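Local coordinates for protein UDP-glucose:anthocyanidin 3-O-glucosyltransferase (Clitoria ternatea, PDB 4REN) that is a plant glycosyltransferase of the GT-B clan, built from two Rossmann-like domains that face each other across a ligand-holding cleft, at residues A113-T118 and A133-V138; C361-G366 and E386-T391; D66-G71 and I79-L84. One frame throughout, in Å; residues are numbered along the deposited sequence.

Contact 1: A113-T118 and A133-V138. With P5M (2-(3,4-dihydroxy-5-methoxyphenyl)-3,5,7-trihydroxychromenium), chain B.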
loop_
_atom_site.group_PDB
_atom_site.type_symbol
_atom_site.label_atom_id
_atom_site.label_comp_id
_atom_site.label_asym_id
_atom_site.label_seq_id
_atom_site.Cartn_x
_atom_site.Cartn_y
_atom_site.Cartn_z
ATOM N N ALA A 113 -9.057 11.445 6.452
ATOM C CA ALA A 113 -8.398 10.459 7.298
ATOM C C ALA A 113 -8.154 9.150 6.570
ATOM O O ALA A 113 -8.931 8.763 5.695
ATOM C CB ALA A 113 -9.211 10.213 8.551
ATOM N N ASP A 114 -7.065 8.479 6.935
ATOM C CA ASP A 114 -6.844 7.105 6.516
ATOM C C ASP A 114 -8.023 6.305 7.049
ATOM O O ASP A 114 -8.476 6.536 8.169
ATOM C CB ASP A 114 -5.528 6.583 7.097
ATOM C CG ASP A 114 -5.137 5.222 6.545
ATOM O OD1 ASP A 114 -4.009 5.096 6.026
ATOM O OD2 ASP A 114 -5.944 4.274 6.647
ATOM N N ALA A 115 -8.529 5.377 6.245
ATOM C CA ALA A 115 -9.749 4.653 6.591
ATOM C C ALA A 115 -9.655 3.900 7.917
ATOM O O ALA A 115 -10.676 3.628 8.547
ATOM C CB ALA A 115 -10.144 3.712 5.468
ATOM N N PHE A 116 -8.437 3.572 8.339
ATOM C CA PHE A 116 -8.234 2.799 9.565
ATOM C C PHE A 116 -8.453 3.628 10.834
ATOM O O PHE A 116 -8.818 3.088 11.882
ATOM C CB PHE A 116 -6.845 2.151 9.579
ATOM C CG PHE A 116 -6.656 1.089 8.530
ATOM C CD1 PHE A 116 -7.734 0.612 7.794
ATOM C CD2 PHE A 116 -5.398 0.565 8.281
ATOM C CE1 PHE A 116 -7.559 -0.361 6.826
ATOM C CE2 PHE A 116 -5.216 -0.412 7.317
ATOM C CZ PHE A 116 -6.298 -0.876 6.590
ATOM N N VAL A 117 -8.228 4.935 10.740
ATOM C CA VAL A 117 -8.507 5.831 11.856
ATOM C C VAL A 117 -10.007 6.104 11.885
ATOM O O VAL A 117 -10.461 7.204 11.571
ATOM C CB VAL A 117 -7.721 7.153 11.738
ATOM C CG1 VAL A 117 -7.701 7.887 13.069
ATOM C CG2 VAL A 117 -6.302 6.873 11.290
ATOM N N THR A 118 -10.769 5.085 12.268
ATOM C CA THR A 118 -12.226 5.150 12.244
ATOM C C THR A 118 -12.784 6.066 13.325
ATOM O O THR A 118 -13.954 6.445 13.281
ATOM C CB THR A 118 -12.845 3.749 12.395
ATOM O OG1 THR A 118 -12.477 3.195 13.664
ATOM C CG2 THR A 118 -12.354 2.837 11.289
ATOM N N ALA A 133 -12.552 9.450 3.557
ATOM C CA ALA A 133 -11.714 8.289 3.850
ATOM C C ALA A 133 -10.647 8.071 2.777
ATOM O O ALA A 133 -10.953 8.042 1.585
ATOM C CB ALA A 133 -12.575 7.043 4.009
ATOM N N PHE A 134 -9.396 7.915 3.205
ATOM C CA PHE A 134 -8.299 7.645 2.281
ATOM C C PHE A 134 -7.930 6.164 2.306
ATOM O O PHE A 134 -7.714 5.588 3.375
ATOM C CB PHE A 134 -7.086 8.507 2.631
ATOM C CG PHE A 134 -5.922 8.326 1.702
ATOM C CD1 PHE A 134 -6.014 8.705 0.371
ATOM C CD2 PHE A 134 -4.729 7.795 2.163
ATOM C CE1 PHE A 134 -4.940 8.545 -0.485
ATOM C CE2 PHE A 134 -3.651 7.632 1.312
ATOM C CZ PHE A 134 -3.757 8.008 -0.013
ATOM N N TRP A 135 -7.862 5.552 1.126
ATOM C CA TRP A 135 -7.604 4.121 1.019
ATOM C C TRP A 135 -6.322 3.816 0.246
ATOM O O TRP A 135 -6.345 3.684 -0.980
ATOM C CB TRP A 135 -8.790 3.423 0.355
ATOM C CG TRP A 135 -8.726 1.935 0.445
ATOM C CD1 TRP A 135 -8.275 1.072 -0.509
ATOM C CD2 TRP A 135 -9.125 1.130 1.560
ATOM N NE1 TRP A 135 -8.371 -0.220 -0.059
ATOM C CE2 TRP A 135 -8.889 -0.212 1.209
ATOM C CE3 TRP A 135 -9.658 1.415 2.819
ATOM C CZ2 TRP A 135 -9.172 -1.268 2.076
ATOM C CZ3 TRP A 135 -9.936 0.369 3.675
ATOM C CH2 TRP A 135 -9.693 -0.956 3.301
ATOM N N PRO A 136 -5.198 3.698 0.971
ATOM C CA PRO A 136 -3.892 3.410 0.376
ATOM C C PRO A 136 -3.618 1.912 0.280
ATOM O O PRO A 136 -2.478 1.517 0.035
ATOM C CB PRO A 136 -2.927 4.036 1.383
ATOM C CG PRO A 136 -3.608 3.835 2.692
ATOM C CD PRO A 136 -5.092 3.955 2.419
ATOM N N ASN A 137 -4.644 1.090 0.470
ATOM C CA ASN A 137 -4.466 -0.358 0.448
ATOM C C ASN A 137 -4.761 -0.948 -0.928
ATOM O O ASN A 137 -4.988 -0.210 -1.887
ATOM C CB ASN A 137 -5.364 -1.015 1.496
ATOM C CG ASN A 137 -5.310 -0.310 2.840
ATOM O OD1 ASN A 137 -6.344 0.005 3.431
ATOM N ND2 ASN A 137 -4.101 -0.054 3.325
ATOM N N VAL A 138 -4.742 -2.275 -1.025
ATOM C CA VAL A 138 -5.183 -2.947 -2.243
ATOM C C VAL A 138 -6.642 -2.578 -2.480
ATOM O O VAL A 138 -7.502 -2.876 -1.652
ATOM C CB VAL A 138 -5.033 -4.481 -2.140
ATOM C CG1 VAL A 138 -5.675 -5.169 -3.334
ATOM C CG2 VAL A 138 -3.563 -4.859 -2.034
HETATM O O30 P5M B . -5.559 -3.711 3.863
HETATM C C2 P5M B . -5.176 -4.446 4.943
HETATM C C3 P5M B . -3.991 -4.061 5.754
HETATM C C9 P5M B . -3.224 -2.944 5.455
HETATM C C10 P5M B . -2.127 -2.633 6.253
HETATM O O27 P5M B . -1.390 -1.532 5.937
HETATM C C1 P5M B . -5.892 -5.580 5.310
HETATM C C6 P5M B . -5.519 -6.348 6.412
HETATM O O29 P5M B . -6.253 -7.451 6.729
HETATM C C5 P5M B . -4.417 -6.022 7.200
HETATM C C4 P5M B . -3.637 -4.911 6.915
HETATM O O12 P5M B . -2.559 -4.605 7.695
HETATM C C11 P5M B . -1.786 -3.506 7.419
HETATM C C14 P5M B . -0.635 -3.262 8.338
HETATM C C15 P5M B . -0.328 -4.288 9.224
HETATM C C16 P5M B . 0.717 -4.185 10.132
HETATM O O22 P5M B . 0.991 -5.213 10.981
HETATM C C19 P5M B . 0.101 -2.075 8.339
HETATM C C18 P5M B . 1.169 -1.877 9.212
HETATM O O21 P5M B . 1.882 -0.706 9.195
HETATM C C23 P5M B . 2.550 -0.302 8.001
HETATM C C17 P5M B . 1.528 -2.950 10.166
HETATM O O24 P5M B . 2.559 -2.815 11.047
#
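Phe116 reaches across to both Trp135 and Asn137, and following it outward explains the contact. Its CB leaves the backbone with CG opposite the carbonyl carbon (chi1 -67°), which carries the ring toward Trp135 and Asn137, at the end of strand 131-135. Phe116 CE1 lies 4.0 Å from Trp135 CZ3, and the pair forms an offset edge-to-face stack, Phe116 edge toward indole face, with planes at 86°. At the tip, between Asn137 and P5M, Phe116 CZ comes 3.3 Å from Asn137 OD1, and the ring and amide planes are only slightly inclined. Phe116 CE2 faces the ligand, 3.7 Å from P5M C9, which sits at the ring edge. Asn137 OD1 also lies over the centre of the indole. Ala115 CB touches the edge of that indole, 3.5 Å from Trp135 CE3, while Trp135 NE1 donates in the ring plane to Val138 O. Behind these groups the strands pair in parallel, Phe134 N giving to Ala113 O (2.7 Å) and Ala115 N to Phe134 O (3.0 Å). Asp114 OD2 takes the Phe116 N-H almost straight (174°) on its anti lone pair, closing an Asx turn, and OD1 is hydrogen-bonded to His17 ND1. The contact joins the two strands of a beta-alpha-beta crossover, strand 110-114, helix 119-127, strand 131-135, in a Rossmann-like sheet whose C-terminal strand ends supply loops that line a ligand pocket.

Contact 2: C361-G366 and E386-T391. With P5M (2-(3,4-dihydroxy-5-methoxyphenyl)-3,5,7-trihydroxychromenium), chain B.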
loop_
_atom_site.group_PDB
_atom_site.type_symbol
_atom_site.label_atom_id
_atom_site.label_comp_id
_atom_site.label_asym_id
_atom_site.label_seq_id
_atom_site.Cartn_x
_atom_site.Cartn_y
_atom_site.Cartn_z
ATOM N N CYS A 361 4.798 -13.699 -6.867
ATOM C CA CYS A 361 4.072 -13.315 -5.664
ATOM C C CYS A 361 4.182 -14.315 -4.515
ATOM O O CYS A 361 4.023 -15.520 -4.704
ATOM C CB CYS A 361 2.603 -13.078 -6.011
ATOM S SG CYS A 361 2.350 -11.779 -7.243
ATOM N N ARG A 362 4.455 -13.793 -3.324
ATOM C CA ARG A 362 4.422 -14.580 -2.097
ATOM C C ARG A 362 3.813 -13.701 -1.009
ATOM O O ARG A 362 4.534 -13.062 -0.242
ATOM C CB ARG A 362 5.835 -15.028 -1.700
ATOM C CG ARG A 362 5.914 -16.268 -0.794
ATOM C CD ARG A 362 5.258 -16.042 0.563
ATOM N NE ARG A 362 5.675 -16.995 1.583
ATOM C CZ ARG A 362 5.045 -17.153 2.743
ATOM N NH1 ARG A 362 3.968 -16.428 3.009
ATOM N NH2 ARG A 362 5.481 -18.037 3.630
ATOM N N PRO A 363 2.475 -13.672 -0.937
ATOM C CA PRO A 363 1.760 -12.859 0.053
ATOM C C PRO A 363 1.914 -13.428 1.456
ATOM O O PRO A 363 1.873 -14.645 1.636
ATOM C CB PRO A 363 0.304 -12.966 -0.404
ATOM C CG PRO A 363 0.228 -14.266 -1.109
ATOM C CD PRO A 363 1.554 -14.444 -1.788
ATOM N N PHE A 364 2.088 -12.554 2.440
ATOM C CA PHE A 364 2.290 -13.002 3.813
ATOM C C PHE A 364 1.045 -12.849 4.687
ATOM O O PHE A 364 0.674 -13.779 5.407
ATOM C CB PHE A 364 3.502 -12.304 4.435
ATOM C CG PHE A 364 4.817 -12.761 3.864
ATOM C CD1 PHE A 364 5.465 -13.870 4.384
ATOM C CD2 PHE A 364 5.399 -12.086 2.802
ATOM C CE1 PHE A 364 6.670 -14.296 3.858
ATOM C CE2 PHE A 364 6.606 -12.506 2.272
ATOM C CZ PHE A 364 7.241 -13.614 2.801
ATOM N N PHE A 365 0.402 -11.686 4.623
ATOM C CA PHE A 365 -0.835 -11.452 5.368
ATOM C C PHE A 365 -1.559 -10.200 4.884
ATOM O O PHE A 365 -1.109 -9.528 3.956
ATOM C CB PHE A 365 -0.567 -11.351 6.875
ATOM C CG PHE A 365 -0.037 -10.016 7.311
ATOM C CD1 PHE A 365 -0.637 -9.331 8.354
ATOM C CD2 PHE A 365 1.066 -9.450 6.689
ATOM C CE1 PHE A 365 -0.158 -8.101 8.762
ATOM C CE2 PHE A 365 1.551 -8.222 7.089
ATOM C CZ PHE A 365 0.940 -7.546 8.128
ATOM N N GLY A 366 -2.684 -9.890 5.520
ATOM C CA GLY A 366 -3.456 -8.715 5.166
ATOM C C GLY A 366 -4.140 -8.847 3.823
ATOM O O GLY A 366 -4.745 -9.875 3.524
ATOM N N GLU A 386 5.182 -21.069 -6.694
ATOM C CA GLU A 386 4.636 -22.423 -6.610
ATOM C C GLU A 386 4.694 -22.988 -5.192
ATOM O O GLU A 386 5.769 -23.112 -4.605
ATOM C CB GLU A 386 5.356 -23.357 -7.587
ATOM C CG GLU A 386 4.661 -24.696 -7.796
ATOM C CD GLU A 386 5.449 -25.634 -8.694
ATOM O OE1 GLU A 386 6.596 -25.295 -9.057
ATOM O OE2 GLU A 386 4.923 -26.715 -9.034
ATOM N N GLY A 387 3.528 -23.325 -4.650
ATOM C CA GLY A 387 3.433 -23.857 -3.301
ATOM C C GLY A 387 3.078 -22.792 -2.282
ATOM O O GLY A 387 3.082 -23.058 -1.080
ATOM N N LYS A 388 2.794 -21.585 -2.774
ATOM C CA LYS A 388 2.436 -20.440 -1.931
ATOM C C LYS A 388 3.534 -20.008 -0.957
ATOM O O LYS A 388 3.375 -19.027 -0.230
ATOM C CB LYS A 388 1.116 -20.683 -1.185
ATOM C CG LYS A 388 -0.129 -20.356 -2.001
ATOM C CD LYS A 388 -1.154 -19.566 -1.187
ATOM C CE LYS A 388 -0.749 -18.103 -1.002
ATOM N NZ LYS A 388 0.291 -17.886 0.048
ATOM N N VAL A 389 4.647 -20.735 -0.948
ATOM C CA VAL A 389 5.794 -20.389 -0.115
ATOM C C VAL A 389 7.068 -20.559 -0.932
ATOM O O VAL A 389 7.078 -21.280 -1.931
ATOM C CB VAL A 389 5.888 -21.269 1.153
ATOM C CG1 VAL A 389 4.756 -20.955 2.116
ATOM C CG2 VAL A 389 5.888 -22.739 0.785
ATOM N N PHE A 390 8.139 -19.897 -0.512
ATOM C CA PHE A 390 9.398 -19.979 -1.239
ATOM C C PHE A 390 10.086 -21.330 -1.061
ATOM O O PHE A 390 10.352 -21.763 0.060
ATOM C CB PHE A 390 10.344 -18.854 -0.819
ATOM C CG PHE A 390 9.979 -17.509 -1.380
ATOM C CD1 PHE A 390 10.013 -17.280 -2.748
ATOM C CD2 PHE A 390 9.626 -16.466 -0.538
ATOM C CE1 PHE A 390 9.686 -16.039 -3.267
ATOM C CE2 PHE A 390 9.300 -15.224 -1.049
ATOM C CZ PHE A 390 9.329 -15.010 -2.415
ATOM N N THR A 391 10.353 -21.996 -2.181
ATOM C CA THR A 391 11.195 -23.187 -2.201
ATOM C C THR A 391 12.237 -23.017 -3.299
ATOM O O THR A 391 12.051 -22.212 -4.211
ATOM C CB THR A 391 10.387 -24.468 -2.459
ATOM O OG1 THR A 391 9.669 -24.344 -3.691
ATOM C CG2 THR A 391 9.408 -24.724 -1.331
HETATM O O30 P5M B . -5.559 -3.711 3.863
HETATM C C2 P5M B . -5.176 -4.446 4.943
HETATM C C3 P5M B . -3.991 -4.061 5.754
HETATM C C9 P5M B . -3.224 -2.944 5.455
HETATM C C10 P5M B . -2.127 -2.633 6.253
HETATM O O27 P5M B . -1.390 -1.532 5.937
HETATM C C1 P5M B . -5.892 -5.580 5.310
HETATM C C6 P5M B . -5.519 -6.348 6.412
HETATM O O29 P5M B . -6.253 -7.451 6.729
HETATM C C5 P5M B . -4.417 -6.022 7.200
HETATM C C4 P5M B . -3.637 -4.911 6.915
HETATM O O12 P5M B . -2.559 -4.605 7.695
HETATM C C11 P5M B . -1.786 -3.506 7.419
HETATM C C14 P5M B . -0.635 -3.262 8.338
HETATM C C15 P5M B . -0.328 -4.288 9.224
HETATM C C16 P5M B . 0.717 -4.185 10.132
HETATM O O22 P5M B . 0.991 -5.213 10.981
HETATM C C19 P5M B . 0.101 -2.075 8.339
HETATM C C18 P5M B . 1.169 -1.877 9.212
HETATM O O21 P5M B . 1.882 -0.706 9.195
HETATM C C23 P5M B . 2.550 -0.302 8.001
HETATM C C17 P5M B . 1.528 -2.950 10.166
HETATM O O24 P5M B . 2.559 -2.815 11.047
#
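Arg362 lies against Phe390 because its first torsion sets CG opposite the backbone N (chi1 -157°), laying CB and CG on the ring; a bend at chi2 (-63°) then takes CD and the guanidinium off the ring toward Lys388 O and Val389. Phe390 offers a face to this aliphatic part: Arg362 CB is 3.5 Å from Phe390 CE2, and Arg362 CG stands 3.9 Å from the ring centroid, 26° off its normal, a CH-pi contact. Farther out the guanidinium is sandwiched. Lys388 O lies over one face, 3.6 Å from Arg362 NE, and Phe364 CE1 covers the centre of the opposite face. Val389 CG1 approaches Arg362 NH2 at 3.4 Å, the two side chains running side by side in the same direction. Within its own loop, Arg362 NH1 donates to Pro363 O at 3.1 Å, from above that carbonyl's plane. NH2 makes a salt bridge with Glu281 OE1, while Glu281 OE2 accepts from Phe390 N, so a single carboxylate ties both loops to helix 279-292. The bond to Pro363 O, the salt bridge and the cover on both faces should together restrict rotation of the guanidinium. The contact joins the loops that follow the neighbouring parallel strands 359-361 and 382-384, the latter outermost in its sheet. One loop runs on through Gly366, packed against P5M, into helix 368-378; the other ends at Thr391, which N-caps helix 392-403.

Contact 3: D66-G71 and I79-L84. With P5M (2-(3,4-dihydroxy-5-methoxyphenyl)-3,5,7-trihydroxychromenium), chain B.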
loop_
_atom_site.group_PDB
_atom_site.type_symbol
_atom_site.label_atom_id
_atom_site.label_comp_id
_atom_site.label_asym_id
_atom_site.label_seq_id
_atom_site.Cartn_x
_atom_site.Cartn_y
_atom_site.Cartn_z
ATOM N N ASP A 66 1.079 8.600 20.747
ATOM C CA ASP A 66 1.227 7.350 20.009
ATOM C C ASP A 66 0.498 6.201 20.703
ATOM O O ASP A 66 0.371 5.105 20.155
ATOM C CB ASP A 66 2.708 7.005 19.782
ATOM C CG ASP A 66 3.504 6.901 21.076
ATOM O OD1 ASP A 66 2.905 6.943 22.170
ATOM O OD2 ASP A 66 4.742 6.763 20.997
ATOM N N GLY A 67 0.017 6.462 21.914
ATOM C CA GLY A 67 -0.687 5.452 22.683
ATOM C C GLY A 67 0.247 4.599 23.516
ATOM O O GLY A 67 -0.198 3.708 24.238
ATOM N N ILE A 68 1.544 4.875 23.410
ATOM C CA ILE A 68 2.554 4.127 24.144
ATOM C C ILE A 68 3.039 4.941 25.337
ATOM O O ILE A 68 3.858 5.844 25.178
ATOM C CB ILE A 68 3.765 3.799 23.247
ATOM C CG1 ILE A 68 3.305 3.187 21.923
ATOM C CG2 ILE A 68 4.729 2.868 23.961
ATOM C CD1 ILE A 68 4.438 2.836 20.979
ATOM N N PRO A 69 2.529 4.625 26.540
ATOM C CA PRO A 69 2.942 5.316 27.766
ATOM C C PRO A 69 4.443 5.192 27.960
ATOM O O PRO A 69 5.023 4.186 27.554
ATOM C CB PRO A 69 2.212 4.543 28.866
ATOM C CG PRO A 69 1.040 3.931 28.185
ATOM C CD PRO A 69 1.525 3.582 26.811
ATOM N N GLU A 70 5.066 6.200 28.563
ATOM C CA GLU A 70 6.513 6.191 28.727
ATOM C C GLU A 70 6.950 5.047 29.633
ATOM O O GLU A 70 6.273 4.720 30.609
ATOM C CB GLU A 70 7.005 7.526 29.286
ATOM C CG GLU A 70 8.504 7.747 29.119
ATOM C CD GLU A 70 8.994 8.981 29.846
ATOM O OE1 GLU A 70 8.602 9.175 31.017
ATOM O OE2 GLU A 70 9.767 9.759 29.248
ATOM N N GLY A 71 8.080 4.436 29.300
ATOM C CA GLY A 71 8.587 3.313 30.065
ATOM C C GLY A 71 8.171 1.977 29.484
ATOM O O GLY A 71 8.870 0.980 29.644
ATOM N N ILE A 79 1.519 -5.500 15.300
ATOM C CA ILE A 79 0.127 -5.160 15.576
ATOM C C ILE A 79 -0.046 -4.308 16.839
ATOM O O ILE A 79 -0.933 -3.454 16.902
ATOM C CB ILE A 79 -0.750 -6.430 15.670
ATOM C CG1 ILE A 79 -0.588 -7.287 14.416
ATOM C CG2 ILE A 79 -2.212 -6.067 15.862
ATOM C CD1 ILE A 79 -0.972 -6.574 13.139
ATOM N N GLU A 80 0.809 -4.534 17.835
ATOM C CA GLU A 80 0.681 -3.866 19.132
ATOM C C GLU A 80 0.652 -2.340 19.044
ATOM O O GLU A 80 -0.214 -1.703 19.644
ATOM C CB GLU A 80 1.791 -4.310 20.091
ATOM C CG GLU A 80 1.817 -3.515 21.394
ATOM C CD GLU A 80 2.753 -4.102 22.426
ATOM O OE1 GLU A 80 3.370 -5.150 22.146
ATOM O OE2 GLU A 80 2.869 -3.514 23.521
ATOM N N LYS A 81 1.594 -1.764 18.302
ATOM C CA LYS A 81 1.682 -0.311 18.170
ATOM C C LYS A 81 0.458 0.280 17.484
ATOM O O LYS A 81 0.021 1.378 17.828
ATOM C CB LYS A 81 2.956 0.098 17.427
ATOM C CG LYS A 81 4.191 0.162 18.311
ATOM C CD LYS A 81 5.437 0.476 17.501
ATOM C CE LYS A 81 6.657 0.610 18.397
ATOM N NZ LYS A 81 7.889 0.920 17.619
ATOM N N LEU A 82 -0.091 -0.447 16.515
ATOM C CA LEU A 82 -1.302 -0.005 15.836
ATOM C C LEU A 82 -2.454 0.009 16.837
ATOM O O LEU A 82 -3.207 0.984 16.925
ATOM C CB LEU A 82 -1.647 -0.922 14.658
ATOM C CG LEU A 82 -0.538 -1.461 13.749
ATOM C CD1 LEU A 82 -1.138 -2.122 12.517
ATOM C CD2 LEU A 82 0.449 -0.387 13.343
ATOM N N ASP A 83 -2.575 -1.082 17.590
ATOM C CA ASP A 83 -3.606 -1.218 18.614
ATOM C C ASP A 83 -3.524 -0.113 19.664
ATOM O O ASP A 83 -4.540 0.474 20.044
ATOM C CB ASP A 83 -3.494 -2.583 19.299
ATOM C CG ASP A 83 -4.083 -3.704 18.471
ATOM O OD1 ASP A 83 -5.008 -3.437 17.676
ATOM O OD2 ASP A 83 -3.627 -4.856 18.621
ATOM N N LEU A 84 -2.310 0.163 20.131
ATOM C CA LEU A 84 -2.099 1.172 21.161
ATOM C C LEU A 84 -2.517 2.562 20.686
ATOM O O LEU A 84 -3.125 3.320 21.439
ATOM C CB LEU A 84 -0.644 1.171 21.633
ATOM C CG LEU A 84 -0.216 -0.017 22.495
ATOM C CD1 LEU A 84 1.201 0.162 23.005
ATOM C CD2 LEU A 84 -1.175 -0.196 23.650
HETATM O O30 P5M B . -5.559 -3.711 3.863
HETATM C C2 P5M B . -5.176 -4.446 4.943
HETATM C C3 P5M B . -3.991 -4.061 5.754
HETATM C C9 P5M B . -3.224 -2.944 5.455
HETATM C C10 P5M B . -2.127 -2.633 6.253
HETATM O O27 P5M B . -1.390 -1.532 5.937
HETATM C C1 P5M B . -5.892 -5.580 5.310
HETATM C C6 P5M B . -5.519 -6.348 6.412
HETATM O O29 P5M B . -6.253 -7.451 6.729
HETATM C C5 P5M B . -4.417 -6.022 7.200
HETATM C C4 P5M B . -3.637 -4.911 6.915
HETATM O O12 P5M B . -2.559 -4.605 7.695
HETATM C C11 P5M B . -1.786 -3.506 7.419
HETATM C C14 P5M B . -0.635 -3.262 8.338
HETATM C C15 P5M B . -0.328 -4.288 9.224
HETATM C C16 P5M B . 0.717 -4.185 10.132
HETATM O O22 P5M B . 0.991 -5.213 10.981
HETATM C C19 P5M B . 0.101 -2.075 8.339
HETATM C C18 P5M B . 1.169 -1.877 9.212
HETATM O O21 P5M B . 1.882 -0.706 9.195
HETATM C C23 P5M B . 2.550 -0.302 8.001
HETATM C C17 P5M B . 1.528 -2.950 10.166
HETATM O O24 P5M B . 2.559 -2.815 11.047
HETATM O O HOH W 1 1.502 3.251 18.828
#
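Leu84 packs against Gly67 and Ile68, and these three residues have the most surface buried here. Leu84 points from helix 80-86 at the 66-71 loop, and its CB rests 3.7 Å from Gly67 O. Leu84 CD1 goes on to meet the Ile68 side chain, 3.8 Å from Ile68 CG1, the two chains crossing at about a right angle. Ile68 keeps CG1 beside its backbone N (chi1 -50°) and runs straight on to CD1. Through that extended end Ile68 CD1 lies 3.8 Å from Lys81 CG, the isoleucine crossing the lysine's aliphatic chain at a slant. A single isoleucine thus touches two residues about one helical turn apart. Gly67 contributes backbone alone: at a positive phi (88°) its CA faces Leu84 O at 3.5 Å in a CA-H...O contact. The same carbonyl is hydrogen-bonded to Ser87 OG. The loop is shaped from within by an Asx turn, Asp66 OD1 receiving Ile68 N at 2.8 Å from above the carboxylate plane. Leu82, pointing away from the loop, packs on P5M, its CD1 3.6 Å from P5M C17, as does Ile79 just before the helix. Between loop and helix, water 1 donates to both Asp66 O and Lys81 O, linking two acceptors that could not bond to each other. Loop and helix are thus held by packing, a C-H donor and one shared water rather than by direct conventional hydrogen bonds or salt bridges, so their fit probably depends on complementary shape and on the loop's own Asx turn.

In the fold
The three contacts follow one another along the chain in the order 3, 1, 2 and are joined through P5M, which each of them touches, although none touches another. Contacts 1 and 3 belong to the seven-stranded half of the molecule and contact 2 to the six-stranded half, so the ligand lies in the cleft between halves. Contact 1 meets the chromenium rings, contact 3 the phenyl ring, and 361-366 reaches both. The centres of contacts 2 and 3 are about 30 Å apart, yet their nearest atoms are only about 5 Å apart; for contacts 1 and 2 the values are about 25 and about 7 Å. P5M is also hydrogen-bonded to His17 NE2, Asp181 OD1 and Pro78 O.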